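Local coordinates for protein N-terminus Plasma serine protease inhibitor (Homo sapiens, PDB 3DY0) that inhibits serine proteases of plasma and other body fluids in a heparin-dependent manner, binding them irreversibly after they cleave its exposed reactive-centre loop, at residues Ala96-Leu101 with Lys134-Tyr139; Phe168-Trp173 with Gly323-Ala328; Met199-Asp204 with Glu264-Lys269; Phe270-Ser275 with Ala315-Asp320. All coordinates share one frame; numbering follows the deposited sequence.

Interaction 1. Residues Ala96-Leu101 with Lys134-Tyr139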
loop_
_atom_site.group_PDB
_atom_site.type_symbol
_atom_site.label_atom_id
_atom_site.label_comp_id
_atom_site.label_asym_id
_atom_site.label_seq_id
_atom_site.Cartn_x
_atom_site.Cartn_y
_atom_site.Cartn_z
ATOM N N ALA A 96 1.715 14.030 7.260
ATOM C CA ALA A 96 2.234 15.389 7.323
ATOM C C ALA A 96 1.578 16.273 6.277
ATOM O O ALA A 96 1.191 15.811 5.204
ATOM C CB ALA A 96 3.746 15.380 7.113
ATOM N N LEU A 97 1.443 17.550 6.610
ATOM C CA LEU A 97 0.877 18.524 5.692
ATOM C C LEU A 97 1.947 19.567 5.392
ATOM O O LEU A 97 2.532 20.143 6.307
ATOM C CB LEU A 97 -0.338 19.225 6.312
ATOM C CG LEU A 97 -1.696 18.524 6.295
ATOM C CD1 LEU A 97 -2.666 19.284 7.191
ATOM C CD2 LEU A 97 -2.230 18.468 4.865
ATOM N N PHE A 98 2.224 19.776 4.112
ATOM C CA PHE A 98 3.183 20.793 3.693
ATOM C C PHE A 98 2.306 21.858 3.054
ATOM O O PHE A 98 1.692 21.625 2.013
ATOM C CB PHE A 98 4.181 20.214 2.693
ATOM C CG PHE A 98 5.126 19.222 3.300
ATOM C CD1 PHE A 98 4.790 17.872 3.375
ATOM C CD2 PHE A 98 6.336 19.642 3.842
ATOM C CE1 PHE A 98 5.647 16.958 3.982
ATOM C CE2 PHE A 98 7.200 18.738 4.454
ATOM C CZ PHE A 98 6.852 17.390 4.524
ATOM N N THR A 99 2.241 23.027 3.682
ATOM C CA THR A 99 1.403 24.106 3.174
ATOM C C THR A 99 2.151 25.404 2.913
ATOM O O THR A 99 3.031 25.796 3.677
ATOM C CB THR A 99 0.256 24.414 4.152
ATOM O OG1 THR A 99 0.800 24.827 5.413
ATOM C CG2 THR A 99 -0.609 23.179 4.357
ATOM N N ASP A 100 1.780 26.068 1.823
ATOM C CA ASP A 100 2.394 27.335 1.447
ATOM C C ASP A 100 1.800 28.395 2.378
ATOM O O ASP A 100 0.672 28.249 2.846
ATOM C CB ASP A 100 2.051 27.665 -0.007
ATOM C CG ASP A 100 2.951 28.735 -0.592
ATOM O OD1 ASP A 100 4.126 28.433 -0.892
ATOM O OD2 ASP A 100 2.484 29.882 -0.746
ATOM N N LEU A 101 2.552 29.458 2.645
ATOM C CA LEU A 101 2.078 30.517 3.534
ATOM C C LEU A 101 0.893 31.297 2.973
ATOM O O LEU A 101 0.128 31.900 3.727
ATOM C CB LEU A 101 3.219 31.489 3.855
ATOM N N LYS A 134 12.709 19.105 -2.695
ATOM C CA LYS A 134 13.791 18.651 -1.838
ATOM C C LYS A 134 13.309 18.498 -0.399
ATOM O O LYS A 134 13.590 17.496 0.256
ATOM C CB LYS A 134 14.966 19.630 -1.891
ATOM C CG LYS A 134 16.138 19.217 -1.015
ATOM C CD LYS A 134 17.296 20.190 -1.151
ATOM C CE LYS A 134 18.458 19.788 -0.264
ATOM N NZ LYS A 134 18.070 19.764 1.172
ATOM N N GLN A 135 12.578 19.494 0.085
ATOM C CA GLN A 135 12.062 19.462 1.449
ATOM C C GLN A 135 11.168 18.246 1.683
ATOM O O GLN A 135 11.366 17.487 2.635
ATOM C CB GLN A 135 11.273 20.743 1.738
ATOM C CG GLN A 135 10.460 20.689 3.022
ATOM C CD GLN A 135 9.599 21.923 3.221
ATOM O OE1 GLN A 135 9.183 22.565 2.256
ATOM N NE2 GLN A 135 9.313 22.247 4.475
ATOM N N ILE A 136 10.193 18.057 0.803
ATOM C CA ILE A 136 9.262 16.944 0.946
ATOM C C ILE A 136 9.896 15.592 0.650
ATOM O O ILE A 136 9.675 14.632 1.392
ATOM C CB ILE A 136 8.021 17.161 0.062
ATOM C CG1 ILE A 136 7.319 18.457 0.491
ATOM C CG2 ILE A 136 7.058 15.981 0.204
ATOM C CD1 ILE A 136 6.197 18.898 -0.422
ATOM N N ASN A 137 10.690 15.504 -0.415
ATOM C CA ASN A 137 11.335 14.235 -0.740
ATOM C C ASN A 137 12.321 13.817 0.345
ATOM O O ASN A 137 12.452 12.629 0.638
ATOM C CB ASN A 137 12.048 14.302 -2.094
ATOM C CG ASN A 137 11.080 14.293 -3.263
ATOM O OD1 ASN A 137 9.934 13.873 -3.126
ATOM N ND2 ASN A 137 11.545 14.739 -4.427
ATOM N N ASP A 138 13.022 14.783 0.939
ATOM C CA ASP A 138 13.963 14.460 2.006
ATOM C C ASP A 138 13.205 13.939 3.223
ATOM O O ASP A 138 13.674 13.033 3.915
ATOM C CB ASP A 138 14.781 15.689 2.423
ATOM C CG ASP A 138 15.887 16.023 1.437
ATOM O OD1 ASP A 138 16.222 15.167 0.591
ATOM O OD2 ASP A 138 16.435 17.144 1.521
ATOM N N TYR A 139 12.038 14.526 3.486
ATOM C CA TYR A 139 11.211 14.111 4.616
ATOM C C TYR A 139 10.742 12.679 4.408
ATOM O O TYR A 139 10.848 11.851 5.309
ATOM C CB TYR A 139 9.986 15.022 4.757
ATOM C CG TYR A 139 8.972 14.548 5.781
ATOM C CD1 TYR A 139 9.171 14.758 7.144
ATOM C CD2 TYR A 139 7.812 13.887 5.379
ATOM C CE1 TYR A 139 8.235 14.319 8.087
ATOM C CE2 TYR A 139 6.869 13.449 6.312
ATOM C CZ TYR A 139 7.087 13.667 7.659
ATOM O OH TYR A 139 6.150 13.239 8.575
#
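F98 sets its ring against I136 and Y139 of helix 129-143 and meets the two with different parts. I136 CG1 lies over the middle of one face, 3.7 Å from the F98 ring centroid and close to the ring normal, a CH-pi contact; the end of the same side chain reaches back along F98, with I136 CD1 3.9 Å from F98 CB. At the rim of the ring, F98 CZ comes to 3.7 Å from Y139 CD2. The planes are inclined at 73° and the F98 and Y139 centroids are 5.5 Å apart, which defines a T-shaped pair: F98 gives its edge, Y139 its face. With CG anti to the backbone N (chi1 172°), the Y139 ring reaches from the helix as far as A96, whose CB touches Y139 OH at 3.5 Å; that hydroxyl is hydrogen-bonded to D120. Q135 approaches F98 from another part of the ring edge, NE2 lying 4.0 Å from F98 CD2. Its amide stands steeply to the ring, and bonds to T124 and P123 O fix its rotation.

The helix runs almost antiparallel to strand 96-99 (170°) and packs on one face of sheet A, in the place of helix F of the serpin fold. I136 and Y139 also touch I162 and Y166 of strand 159-172, while on the other face of the sheet L97 packs against F109 and M113 of helix 107-117.

Interaction 2. Residues Phe168-Trp173 with Gly323-Ala328; sequences FFKAKW and GTRAAA
The W173 indole receives G323 CA over one face, 3.5 Å from the centroid of its five-membered ring, a CH-pi contact displaced toward the rim. W173 CZ2 also lies 3.6 Å from T324 OG1, which is hydrogen-bonded to Y223 OH; the Y223 ring stacks on the indole, and NE1 is hydrogen-bonded to D320 O. In the plane of the R325 guanidinium, at its edge, sits a water that accepts from R325 NH2 (2.9 Å) and donates to A171 O (3.1 Å). R325 CG rests 3.7 Å from K170 CG; beyond it, bends at chi2 (77°) and chi3 (56°) turn the chain, and NH1 forms salt bridges with D320 and E318.

The backbones run antiparallel at 178°, joined by reciprocal hydrogen bonds between F169 and A326 (F169 N to A326 O, 2.7 Å) and between A171 and T324. Strand 323-335 lies between strands 159-172 and 307-319 of sheet A, as expected for a cleaved serpin whose reactive-centre loop has inserted as an extra strand. A327 CB touches F168 CD1 at 4.1 Å; on the opposite face A326 lies beside F169, and each also packs on an aromatic side chain of the bound peptide.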
loop_
_atom_site.group_PDB
_atom_site.type_symbol
_atom_site.label_atom_id
_atom_site.label_comp_id
_atom_site.label_asym_id
_atom_site.label_seq_id
_atom_site.Cartn_x
_atom_site.Cartn_y
_atom_site.Cartn_z
ATOM N N PHE A 168 6.590 2.461 6.828
ATOM C CA PHE A 168 7.860 1.747 6.766
ATOM C C PHE A 168 7.746 0.456 7.565
ATOM O O PHE A 168 7.315 0.468 8.721
ATOM C CB PHE A 168 9.005 2.583 7.342
ATOM C CG PHE A 168 10.317 1.846 7.373
ATOM C CD1 PHE A 168 11.074 1.701 6.215
ATOM C CD2 PHE A 168 10.763 1.248 8.545
ATOM C CE1 PHE A 168 12.258 0.965 6.223
ATOM C CE2 PHE A 168 11.949 0.508 8.563
ATOM C CZ PHE A 168 12.693 0.367 7.398
ATOM N N PHE A 169 8.142 -0.652 6.942
ATOM C CA PHE A 169 8.084 -1.966 7.570
ATOM C C PHE A 169 9.397 -2.720 7.400
ATOM O O PHE A 169 9.952 -2.794 6.305
ATOM C CB PHE A 169 6.930 -2.773 6.950
ATOM C CG PHE A 169 6.887 -4.221 7.362
ATOM C CD1 PHE A 169 7.524 -5.197 6.599
ATOM C CD2 PHE A 169 6.175 -4.615 8.492
ATOM C CE1 PHE A 169 7.448 -6.547 6.953
ATOM C CE2 PHE A 169 6.096 -5.964 8.852
ATOM C CZ PHE A 169 6.731 -6.928 8.083
ATOM N N LYS A 170 9.904 -3.264 8.499
ATOM C CA LYS A 170 11.127 -4.050 8.443
ATOM C C LYS A 170 11.003 -5.142 9.481
ATOM O O LYS A 170 10.751 -4.868 10.650
ATOM C CB LYS A 170 12.365 -3.201 8.740
ATOM C CG LYS A 170 13.648 -4.030 8.752
ATOM C CD LYS A 170 14.886 -3.184 8.993
ATOM C CE LYS A 170 16.120 -4.066 9.132
ATOM N NZ LYS A 170 17.336 -3.268 9.453
ATOM N N ALA A 171 11.166 -6.383 9.048
ATOM C CA ALA A 171 11.069 -7.500 9.969
ATOM C C ALA A 171 11.906 -8.675 9.510
ATOM O O ALA A 171 12.126 -8.871 8.317
ATOM C CB ALA A 171 9.616 -7.929 10.103
ATOM N N LYS A 172 12.388 -9.447 10.474
ATOM C CA LYS A 172 13.152 -10.642 10.175
ATOM C C LYS A 172 12.127 -11.758 10.106
ATOM O O LYS A 172 11.084 -11.682 10.761
ATOM C CB LYS A 172 14.126 -10.961 11.310
ATOM C CG LYS A 172 15.192 -9.916 11.550
ATOM C CD LYS A 172 15.991 -10.265 12.793
ATOM C CE LYS A 172 17.138 -9.286 13.003
ATOM N NZ LYS A 172 17.887 -9.598 14.253
ATOM N N TRP A 173 12.404 -12.784 9.310
ATOM C CA TRP A 173 11.494 -13.923 9.253
ATOM C C TRP A 173 11.620 -14.555 10.632
ATOM O O TRP A 173 12.662 -14.423 11.275
ATOM C CB TRP A 173 11.958 -14.957 8.227
ATOM C CG TRP A 173 11.890 -14.521 6.807
ATOM C CD1 TRP A 173 12.934 -14.406 5.937
ATOM C CD2 TRP A 173 10.711 -14.182 6.069
ATOM N NE1 TRP A 173 12.479 -14.015 4.701
ATOM C CE2 TRP A 173 11.118 -13.869 4.754
ATOM C CE3 TRP A 173 9.349 -14.111 6.391
ATOM C CZ2 TRP A 173 10.211 -13.490 3.755
ATOM C CZ3 TRP A 173 8.443 -13.736 5.397
ATOM C CH2 TRP A 173 8.884 -13.429 4.096
ATOM N N GLY A 323 14.712 -11.624 5.854
ATOM C CA GLY A 323 13.389 -11.100 6.132
ATOM C C GLY A 323 12.829 -10.250 5.015
ATOM O O GLY A 323 13.008 -10.560 3.840
ATOM N N THR A 324 12.160 -9.168 5.397
ATOM C CA THR A 324 11.533 -8.266 4.439
ATOM C C THR A 324 11.584 -6.807 4.872
ATOM O O THR A 324 11.459 -6.494 6.051
ATOM C CB THR A 324 10.034 -8.639 4.246
ATOM O OG1 THR A 324 9.933 -9.949 3.678
ATOM C CG2 THR A 324 9.323 -7.628 3.339
ATOM N N ARG A 325 11.804 -5.925 3.905
ATOM C CA ARG A 325 11.759 -4.489 4.152
ATOM C C ARG A 325 10.759 -4.010 3.114
ATOM O O ARG A 325 10.821 -4.421 1.954
ATOM C CB ARG A 325 13.106 -3.799 3.909
ATOM C CG ARG A 325 14.076 -3.875 5.076
ATOM C CD ARG A 325 14.711 -5.240 5.147
ATOM N NE ARG A 325 15.368 -5.554 3.883
ATOM C CZ ARG A 325 15.793 -6.763 3.540
ATOM N NH1 ARG A 325 16.377 -6.945 2.363
ATOM N NH2 ARG A 325 15.630 -7.787 4.369
ATOM N N ALA A 326 9.818 -3.178 3.539
ATOM C CA ALA A 326 8.814 -2.643 2.628
ATOM C C ALA A 326 8.491 -1.227 3.061
ATOM O O ALA A 326 8.482 -0.912 4.251
ATOM C CB ALA A 326 7.549 -3.500 2.650
ATOM N N ALA A 327 8.221 -0.367 2.092
ATOM C CA ALA A 327 7.902 1.009 2.419
ATOM C C ALA A 327 7.066 1.607 1.317
ATOM O O ALA A 327 7.046 1.106 0.201
ATOM C CB ALA A 327 9.177 1.816 2.593
ATOM N N ALA A 328 6.368 2.685 1.641
ATOM C CA ALA A 328 5.542 3.359 0.658
ATOM C C ALA A 328 5.189 4.751 1.151
ATOM O O ALA A 328 5.301 5.055 2.339
ATOM C CB ALA A 328 4.261 2.558 0.402
HETATM O O HOH W 1 14.843 -7.844 7.162
#

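Interaction 3. Residues Met199-Asp204 with Glu264-Lys269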
loop_
_atom_site.group_PDB
_atom_site.type_symbol
_atom_site.label_atom_id
_atom_site.label_comp_id
_atom_site.label_asym_id
_atom_site.label_seq_id
_atom_site.Cartn_x
_atom_site.Cartn_y
_atom_site.Cartn_z
ATOM N N MET A 199 16.825 -18.519 -6.074
ATOM C CA MET A 199 15.708 -19.194 -5.417
ATOM C C MET A 199 16.099 -19.659 -4.023
ATOM O O MET A 199 16.983 -20.505 -3.867
ATOM C CB MET A 199 15.261 -20.395 -6.259
ATOM C CG MET A 199 13.991 -21.088 -5.783
ATOM S SD MET A 199 12.486 -20.117 -6.074
ATOM C CE MET A 199 12.322 -20.266 -7.853
ATOM N N MET A 200 15.444 -19.097 -3.011
ATOM C CA MET A 200 15.715 -19.462 -1.624
ATOM C C MET A 200 14.943 -20.731 -1.325
ATOM O O MET A 200 13.987 -21.059 -2.027
ATOM C CB MET A 200 15.240 -18.364 -0.670
ATOM C CG MET A 200 15.680 -16.969 -1.052
ATOM S SD MET A 200 15.194 -15.762 0.191
ATOM C CE MET A 200 13.388 -15.799 0.042
ATOM N N SER A 201 15.351 -21.445 -0.285
ATOM C CA SER A 201 14.649 -22.669 0.067
ATOM C C SER A 201 14.805 -23.047 1.523
ATOM O O SER A 201 15.841 -22.799 2.139
ATOM C CB SER A 201 15.137 -23.833 -0.795
ATOM O OG SER A 201 16.460 -24.198 -0.448
ATOM N N ARG A 202 13.758 -23.649 2.076
ATOM C CA ARG A 202 13.769 -24.079 3.468
ATOM C C ARG A 202 12.656 -25.091 3.706
ATOM O O ARG A 202 11.495 -24.825 3.400
ATOM C CB ARG A 202 13.586 -22.876 4.398
ATOM C CG ARG A 202 13.648 -23.227 5.878
ATOM C CD ARG A 202 12.316 -22.999 6.570
ATOM N NE ARG A 202 12.002 -21.583 6.743
ATOM C CZ ARG A 202 10.878 -21.130 7.288
ATOM N NH1 ARG A 202 9.954 -21.980 7.711
ATOM N NH2 ARG A 202 10.674 -19.828 7.416
ATOM N N GLU A 203 13.017 -26.257 4.236
ATOM C CA GLU A 203 12.036 -27.291 4.520
ATOM C C GLU A 203 11.617 -27.001 5.954
ATOM O O GLU A 203 12.463 -26.890 6.845
ATOM C CB GLU A 203 12.657 -28.683 4.416
ATOM C CG GLU A 203 11.626 -29.799 4.507
ATOM C CD GLU A 203 12.243 -31.178 4.412
ATOM O OE1 GLU A 203 12.899 -31.468 3.389
ATOM O OE2 GLU A 203 12.068 -31.969 5.360
ATOM N N ASP A 204 10.316 -26.864 6.179
ATOM C CA ASP A 204 9.827 -26.538 7.511
ATOM C C ASP A 204 8.320 -26.740 7.542
ATOM O O ASP A 204 7.715 -27.130 6.546
ATOM C CB ASP A 204 10.157 -25.068 7.809
ATOM C CG ASP A 204 10.095 -24.724 9.290
ATOM O OD1 ASP A 204 9.761 -25.602 10.107
ATOM O OD2 ASP A 204 10.387 -23.556 9.630
ATOM N N GLU A 264 8.787 -28.276 1.464
ATOM C CA GLU A 264 10.152 -27.986 1.051
ATOM C C GLU A 264 9.826 -26.769 0.188
ATOM O O GLU A 264 9.489 -26.900 -0.991
ATOM C CB GLU A 264 10.734 -29.116 0.199
ATOM C CG GLU A 264 12.192 -28.896 -0.188
ATOM C CD GLU A 264 12.778 -30.047 -0.989
ATOM O OE1 GLU A 264 13.960 -29.952 -1.379
ATOM O OE2 GLU A 264 12.063 -31.045 -1.230
ATOM N N LEU A 265 9.876 -25.591 0.803
ATOM C CA LEU A 265 9.527 -24.343 0.131
ATOM C C LEU A 265 10.656 -23.670 -0.630
ATOM O O LEU A 265 11.744 -23.479 -0.096
ATOM C CB LEU A 265 8.966 -23.346 1.150
ATOM C CG LEU A 265 8.558 -21.972 0.610
ATOM C CD1 LEU A 265 7.347 -22.124 -0.305
ATOM C CD2 LEU A 265 8.240 -21.036 1.769
ATOM N N TYR A 266 10.363 -23.300 -1.874
ATOM C CA TYR A 266 11.310 -22.606 -2.735
ATOM C C TYR A 266 10.659 -21.269 -3.071
ATOM O O TYR A 266 9.594 -21.224 -3.677
ATOM C CB TYR A 266 11.574 -23.430 -3.996
ATOM C CG TYR A 266 12.454 -24.633 -3.729
ATOM C CD1 TYR A 266 13.842 -24.549 -3.852
ATOM C CD2 TYR A 266 11.904 -25.842 -3.308
ATOM C CE1 TYR A 266 14.661 -25.641 -3.560
ATOM C CE2 TYR A 266 12.712 -26.937 -3.012
ATOM C CZ TYR A 266 14.088 -26.830 -3.140
ATOM O OH TYR A 266 14.892 -27.912 -2.841
ATOM N N LEU A 267 11.304 -20.189 -2.648
ATOM C CA LEU A 267 10.784 -18.844 -2.855
ATOM C C LEU A 267 11.893 -17.947 -3.371
ATOM O O LEU A 267 12.984 -17.907 -2.808
ATOM C CB LEU A 267 10.267 -18.283 -1.528
ATOM C CG LEU A 267 9.655 -16.882 -1.529
ATOM C CD1 LEU A 267 8.282 -16.930 -2.166
ATOM C CD2 LEU A 267 9.545 -16.376 -0.090
ATOM N N PRO A 268 11.621 -17.194 -4.437
ATOM C CA PRO A 268 12.679 -16.327 -4.950
ATOM C C PRO A 268 13.045 -15.159 -4.050
ATOM O O PRO A 268 12.216 -14.659 -3.277
ATOM C CB PRO A 268 12.095 -15.799 -6.263
ATOM C CG PRO A 268 11.086 -16.828 -6.658
ATOM C CD PRO A 268 10.463 -17.210 -5.345
ATOM N N LYS A 269 14.305 -14.747 -4.133
ATOM C CA LYS A 269 14.769 -13.579 -3.402
ATOM C C LYS A 269 14.427 -12.517 -4.436
ATOM O O LYS A 269 14.780 -12.662 -5.608
ATOM C CB LYS A 269 16.283 -13.623 -3.189
ATOM C CG LYS A 269 16.825 -12.406 -2.450
ATOM C CD LYS A 269 18.332 -12.278 -2.595
ATOM C CE LYS A 269 19.058 -13.510 -2.093
ATOM N NZ LYS A 269 20.528 -13.361 -2.259
#
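M200 with L267 and R202 with L265 form the hydrogen-bonded pairs of two antiparallel strands inclined at 154°; the bond from M200 N to L267 O is 2.7 Å, its donor 41° out of the carbonyl plane, whereas R202 N meets L265 O in plane. On one face of the sheet S201 CB sits over the Y266 ring, 3.3 Å from CE1, and S201 OG is bonded to G181 O. M199 CG comes up at the edge of the same ring, 4.0 Å from Y266 CD1. Bent at chi2 (72°) and chi3, the methionine turns to lie alongside P268, its SD 3.6 Å from P268 CD. Y266 OH donates to E264 OE1 at 2.7 Å from above the carboxylate plane, while E264 OE2 forms a salt bridge with a basic side chain of the bound peptide; that positive charge probably eases the nearness of E203, whose OE1 is 4.7 Å from E264 OE2. On the other face M200 CE touches L267 CD2 at 3.9 Å. E264, L265 and Y266 also pair in parallel with a peptide strand, which continues the sheet. Such pairing is characteristic of serpin sheet C, where the segment following the cleaved reactive-centre bond forms an adjoining strand.

Interaction 4. Residues Phe270-Ser275 with Ala315-Asp320; sequences FSIEGS and AVVEVD
F270, I272 and G274 pair with V319, V317 and A315 in a regular antiparallel contact at the outer side of serpin sheet A. The two strands lie at 174°, and each of these three pairs is closed by two backbone bonds, for example V319 N to F270 O at 2.8 Å and G274 N to A315 O, also 2.8 Å. The side chains of F270, I272, A315, V317 and V319 share one face. There V319 CB stands over the F270 ring, 3.9 Å from its centroid and offset toward the rim, a CH-pi contact, while V319 CG2 reaches F270 CZ at 3.5 Å. V317 CG1 meets the ring at its edge, 4.2 Å from F270 CE1. With its CG between the backbone N and the carbonyl carbon (chi1 67°), F270 holds its ring close to both valines. I272 and V317 point the same way, and their CG1 atoms are 3.4 Å apart, a tight carbon contact.

Strand 307-319 stands between strand 259-277 and the inserted strand 323-335, with V317 also packing on T324 and A326. F30 of strand 29-31 touches V317, I272 and A315. The opposite face is more polar. E273 CB lies beside V316 CG1 at 3.8 Å, and a water donates to V317 O, which also accepts from I272 N at 3.2 Å. E318 extends its carboxylate to a salt bridge with K147.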
loop_
_atom_site.group_PDB
_atom_site.type_symbol
_atom_site.label_atom_id
_atom_site.label_comp_id
_atom_site.label_asym_id
_atom_site.label_seq_id
_atom_site.Cartn_x
_atom_site.Cartn_y
_atom_site.Cartn_z
ATOM N N PHE A 270 13.729 -11.464 -4.031
ATOM C CA PHE A 270 13.345 -10.447 -4.987
ATOM C C PHE A 270 13.111 -9.065 -4.427
ATOM O O PHE A 270 12.960 -8.871 -3.222
ATOM C CB PHE A 270 12.066 -10.901 -5.711
ATOM C CG PHE A 270 10.848 -10.961 -4.816
ATOM C CD1 PHE A 270 10.092 -9.820 -4.562
ATOM C CD2 PHE A 270 10.479 -12.155 -4.200
ATOM C CE1 PHE A 270 8.983 -9.861 -3.705
ATOM C CE2 PHE A 270 9.377 -12.208 -3.344
ATOM C CZ PHE A 270 8.627 -11.057 -3.096
ATOM N N SER A 271 13.080 -8.098 -5.335
ATOM C CA SER A 271 12.839 -6.711 -4.984
ATOM C C SER A 271 12.014 -6.110 -6.114
ATOM O O SER A 271 12.443 -6.104 -7.270
ATOM C CB SER A 271 14.166 -5.960 -4.843
ATOM O OG SER A 271 13.958 -4.632 -4.402
ATOM N N ILE A 272 10.819 -5.629 -5.786
ATOM C CA ILE A 272 9.954 -5.028 -6.786
ATOM C C ILE A 272 9.405 -3.716 -6.266
ATOM O O ILE A 272 9.567 -3.379 -5.091
ATOM C CB ILE A 272 8.769 -5.941 -7.190
ATOM C CG1 ILE A 272 7.827 -6.166 -6.006
ATOM C CG2 ILE A 272 9.299 -7.269 -7.715
ATOM C CD1 ILE A 272 6.503 -6.788 -6.407
ATOM N N GLU A 273 8.763 -2.966 -7.150
ATOM C CA GLU A 273 8.207 -1.689 -6.750
ATOM C C GLU A 273 7.027 -1.294 -7.606
ATOM O O GLU A 273 6.774 -1.873 -8.664
ATOM C CB GLU A 273 9.278 -0.599 -6.830
ATOM C CG GLU A 273 9.859 -0.393 -8.215
ATOM C CD GLU A 273 10.892 0.721 -8.246
ATOM O OE1 GLU A 273 11.877 0.641 -7.482
ATOM O OE2 GLU A 273 10.716 1.674 -9.034
ATOM N N GLY A 274 6.299 -0.301 -7.118
ATOM C CA GLY A 274 5.154 0.205 -7.836
ATOM C C GLY A 274 5.166 1.717 -7.752
ATOM O O GLY A 274 5.441 2.286 -6.698
ATOM N N SER A 275 4.878 2.363 -8.876
ATOM C CA SER A 275 4.839 3.818 -8.954
ATOM C C SER A 275 3.553 4.170 -9.685
ATOM O O SER A 275 3.403 3.851 -10.864
ATOM C CB SER A 275 6.046 4.335 -9.737
ATOM O OG SER A 275 6.015 5.745 -9.841
ATOM N N ALA A 315 5.815 2.562 -3.821
ATOM C CA ALA A 315 5.970 1.492 -2.844
ATOM C C ALA A 315 7.080 0.553 -3.297
ATOM O O ALA A 315 7.219 0.275 -4.488
ATOM C CB ALA A 315 4.662 0.729 -2.705
ATOM N N VAL A 316 7.870 0.067 -2.345
ATOM C CA VAL A 316 8.968 -0.838 -2.663
ATOM C C VAL A 316 9.028 -1.967 -1.647
ATOM O O VAL A 316 8.588 -1.813 -0.504
ATOM C CB VAL A 316 10.347 -0.108 -2.656
ATOM C CG1 VAL A 316 10.331 1.070 -3.615
ATOM C CG2 VAL A 316 10.691 0.351 -1.246
ATOM N N VAL A 317 9.556 -3.109 -2.074
ATOM C CA VAL A 317 9.705 -4.248 -1.180
ATOM C C VAL A 317 10.961 -5.030 -1.527
ATOM O O VAL A 317 11.331 -5.142 -2.696
ATOM C CB VAL A 317 8.482 -5.207 -1.243
ATOM C CG1 VAL A 317 8.367 -5.842 -2.616
ATOM C CG2 VAL A 317 8.616 -6.279 -0.155
ATOM N N GLU A 318 11.623 -5.539 -0.493
ATOM C CA GLU A 318 12.824 -6.349 -0.642
ATOM C C GLU A 318 12.583 -7.602 0.185
ATOM O O GLU A 318 12.285 -7.513 1.375
ATOM C CB GLU A 318 14.052 -5.625 -0.082
ATOM C CG GLU A 318 14.326 -4.271 -0.703
ATOM C CD GLU A 318 15.385 -3.491 0.051
ATOM O OE1 GLU A 318 15.686 -2.350 -0.359
ATOM O OE2 GLU A 318 15.918 -4.014 1.054
ATOM N N VAL A 319 12.695 -8.760 -0.451
ATOM C CA VAL A 319 12.511 -10.033 0.235
ATOM C C VAL A 319 13.786 -10.839 0.062
ATOM O O VAL A 319 14.232 -11.061 -1.063
ATOM C CB VAL A 319 11.342 -10.843 -0.371
ATOM C CG1 VAL A 319 11.383 -12.288 0.133
ATOM C CG2 VAL A 319 10.017 -10.186 -0.006
ATOM N N ASP A 320 14.386 -11.257 1.172
ATOM C CA ASP A 320 15.590 -12.069 1.091
ATOM C C ASP A 320 15.616 -13.143 2.169
ATOM O O ASP A 320 14.607 -13.398 2.823
ATOM C CB ASP A 320 16.859 -11.203 1.142
ATOM C CG ASP A 320 16.953 -10.343 2.388
ATOM O OD1 ASP A 320 16.302 -10.658 3.407
ATOM O OD2 ASP A 320 17.712 -9.347 2.344
HETATM O O HOH W 2 12.536 -2.656 -4.039
#

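Overall arrangement
Interactions 1, 2 and 4 all belong to sheet A, and interaction 3 to sheet C. Interactions 2 and 4, with centres 10 Å apart, share the border between strands 307-319 and 323-335, where the R325-D320 salt bridge (NH1 to OD2 2.7 Å) joins them. Strand 259-277 serves both interactions 3 and 4, 18 Å apart by centres, and K269 CG lies 3.2 Å from V319 O at their junction. Interaction 1 is remote, about 25 Å from interaction 2 and 42 Å from interaction 3 between centres. The bound peptide packs on interactions 2 and 4 and extends the sheet at interaction 3. The glycan lies at N213, K249 and K253, none of which belongs to the four contacts.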